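Local coordinates for protein aldehyde dehydrogenase (Anabaena variabilis, PDB 4H7N) that probably oxidises aldehydes to carboxylic acids with NAD+ as cofactor, as a member of the aldehyde dehydrogenase family, at residues 294-298 / 340-346. Sequence-based numbering, arbitrary orientation.
Sequences QLAYP and LGGGWWC
Tyr-297 turns the edge of its ring toward the face of the Trp-345 indole in an offset edge-to-face pair, with planes at 62° and the centroid of the phenol ring 5.6 Å from that of the six-membered indole ring. The backbone puts Tyr-297 CB over the indole face, 4.2 Å from the same six-membered centroid; with CG anti to the backbone N, the ring runs on to present its edge to the indole and one face to Leu-340 CB. That second CH-pi contact spans 4.0 Å from Leu-340 CB to the Tyr-297 ring centroid, 15° off the ring normal. Pro-298 CB lies over the opposite phenol face, after a cis peptide bond. The bond from Trp-345 NE1 to Leu-340 O (3.0 Å, N-H...O 151°) helps to hold the indole in this rotation; that oxygen also accepts from Gly-343 N within the type I' turn. On the buried side, Leu-295 CD1 packs 4.1 Å from Trp-345 CB and Ala-296 O lies 3.4 Å from Trp-345 CH2. An alanine at Trp-345 would probably leave the Tyr-297 edge without its aromatic partner, Leu-340 O without its side-chain donor, and a gap beside Ala-296. Toward solvent, partly exposed Tyr-297 and Leu-340 meet exposed Gly-341, where the hydroxyl merely passes the turn. No hydrogen bond joins the segments anywhere; apolar, CH-pi and aromatic packing holds them. The contact lays hairpin 338-340/343-345 against the loop between helices 279-292 and 311-326; on the hairpin Trp-344 NE1 bonds to Glu-311 at the second helix's start, and in the loop Ala-296 O accepts from Arg-14.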
loop_
_atom_site.group_PDB
_atom_site.type_symbol
_atom_site.label_atom_id
_atom_site.label_comp_id
_atom_site.label_asym_id
_atom_site.label_seq_id
_atom_site.Cartn_x
_atom_site.Cartn_y
_atom_site.Cartn_z
ATOM N N GLN A 294 24.333 29.972 -17.331
ATOM C CA GLN A 294 25.102 29.510 -18.481
ATOM C C GLN A 294 25.006 27.998 -18.703
ATOM O O GLN A 294 24.909 27.220 -17.748
ATOM C CB GLN A 294 26.579 29.902 -18.304
ATOM C CG GLN A 294 26.764 31.404 -18.170
ATOM C CD GLN A 294 26.365 32.129 -19.454
ATOM O OE1 GLN A 294 26.776 31.737 -20.542
ATOM N NE2 GLN A 294 25.536 33.170 -19.332
ATOM N N LEU A 295 25.015 27.610 -19.977
ATOM C CA LEU A 295 25.131 26.208 -20.353
ATOM C C LEU A 295 26.525 25.722 -19.984
ATOM O O LEU A 295 27.467 26.485 -19.972
ATOM C CB LEU A 295 24.934 26.017 -21.856
ATOM C CG LEU A 295 23.591 26.459 -22.394
ATOM C CD1 LEU A 295 23.511 26.084 -23.858
ATOM C CD2 LEU A 295 22.501 25.777 -21.585
ATOM N N ALA A 296 26.631 24.437 -19.676
ATOM C CA ALA A 296 27.882 23.794 -19.335
ATOM C C ALA A 296 28.521 23.351 -20.648
ATOM O O ALA A 296 28.780 22.193 -20.882
ATOM C CB ALA A 296 27.637 22.618 -18.410
ATOM N N TYR A 297 28.788 24.341 -21.488
ATOM C CA TYR A 297 29.250 24.140 -22.822
ATOM C C TYR A 297 30.208 25.293 -23.124
ATOM O O TYR A 297 29.886 26.434 -22.840
ATOM C CB TYR A 297 28.072 24.200 -23.781
ATOM C CG TYR A 297 28.541 23.954 -25.173
ATOM C CD1 TYR A 297 28.880 22.676 -25.575
ATOM C CD2 TYR A 297 28.741 25.016 -26.070
ATOM C CE1 TYR A 297 29.366 22.428 -26.843
ATOM C CE2 TYR A 297 29.234 24.779 -27.350
ATOM C CZ TYR A 297 29.548 23.481 -27.724
ATOM O OH TYR A 297 30.023 23.202 -28.975
ATOM N N PRO A 298 31.357 25.008 -23.726
ATOM C CA PRO A 298 31.838 23.727 -24.265
ATOM C C PRO A 298 32.345 22.752 -23.245
ATOM O O PRO A 298 32.376 21.601 -23.542
ATOM C CB PRO A 298 33.007 24.152 -25.187
ATOM C CG PRO A 298 33.442 25.477 -24.656
ATOM C CD PRO A 298 32.183 26.149 -24.203
ATOM N N LEU A 340 24.610 21.169 -29.890
ATOM C CA LEU A 340 25.908 21.788 -29.709
ATOM C C LEU A 340 26.899 20.705 -29.286
ATOM O O LEU A 340 26.670 19.957 -28.294
ATOM C CB LEU A 340 25.859 22.887 -28.667
ATOM C CG LEU A 340 24.896 24.061 -28.892
ATOM C CD1 LEU A 340 24.717 24.765 -27.561
ATOM C CD2 LEU A 340 25.423 25.018 -29.969
ATOM N N GLY A 341 27.974 20.583 -30.066
ATOM C CA GLY A 341 28.988 19.541 -29.855
ATOM C C GLY A 341 28.428 18.137 -29.932
ATOM O O GLY A 341 29.020 17.188 -29.405
ATOM N N GLY A 342 27.299 17.987 -30.611
ATOM C CA GLY A 342 26.653 16.695 -30.753
ATOM C C GLY A 342 25.597 16.405 -29.700
ATOM O O GLY A 342 24.862 15.419 -29.809
ATOM N N GLY A 343 25.532 17.226 -28.660
ATOM C CA GLY A 343 24.514 17.098 -27.610
ATOM C C GLY A 343 23.304 17.993 -27.826
ATOM O O GLY A 343 23.364 18.916 -28.615
ATOM N N TRP A 344 22.212 17.720 -27.121
ATOM C CA TRP A 344 21.026 18.573 -27.171
ATOM C C TRP A 344 20.984 19.439 -25.911
ATOM O O TRP A 344 21.231 18.960 -24.799
ATOM C CB TRP A 344 19.730 17.745 -27.210
ATOM C CG TRP A 344 19.452 17.052 -28.512
ATOM C CD1 TRP A 344 19.427 15.705 -28.732
ATOM C CD2 TRP A 344 19.141 17.671 -29.768
ATOM N NE1 TRP A 344 19.139 15.449 -30.043
ATOM C CE2 TRP A 344 18.958 16.633 -30.707
ATOM C CE3 TRP A 344 19.008 19.006 -30.192
ATOM C CZ2 TRP A 344 18.638 16.875 -32.051
ATOM C CZ3 TRP A 344 18.706 19.260 -31.513
ATOM C CH2 TRP A 344 18.519 18.189 -32.440
ATOM N N TRP A 345 20.581 20.682 -26.105
ATOM C CA TRP A 345 20.570 21.706 -25.085
ATOM C C TRP A 345 19.342 22.607 -25.201
ATOM O O TRP A 345 18.773 22.786 -26.287
ATOM C CB TRP A 345 21.815 22.585 -25.206
ATOM C CG TRP A 345 23.082 21.830 -25.243
ATOM C CD1 TRP A 345 23.636 21.213 -26.322
ATOM C CD2 TRP A 345 23.985 21.631 -24.158
ATOM N NE1 TRP A 345 24.825 20.617 -25.976
ATOM C CE2 TRP A 345 25.069 20.865 -24.655
ATOM C CE3 TRP A 345 23.996 22.033 -22.820
ATOM C CZ2 TRP A 345 26.130 20.488 -23.869
ATOM C CZ3 TRP A 345 25.074 21.672 -22.040
ATOM C CH2 TRP A 345 26.125 20.896 -22.571
ATOM N N CYS A 346 18.927 23.137 -24.057
ATOM C CA CYS A 346 17.902 24.183 -23.987
ATOM C C CYS A 346 18.256 25.096 -22.831
ATOM O O CYS A 346 18.526 24.636 -21.705
ATOM C CB CYS A 346 16.510 23.601 -23.739
ATOM S SG CYS A 346 15.171 24.843 -23.944
#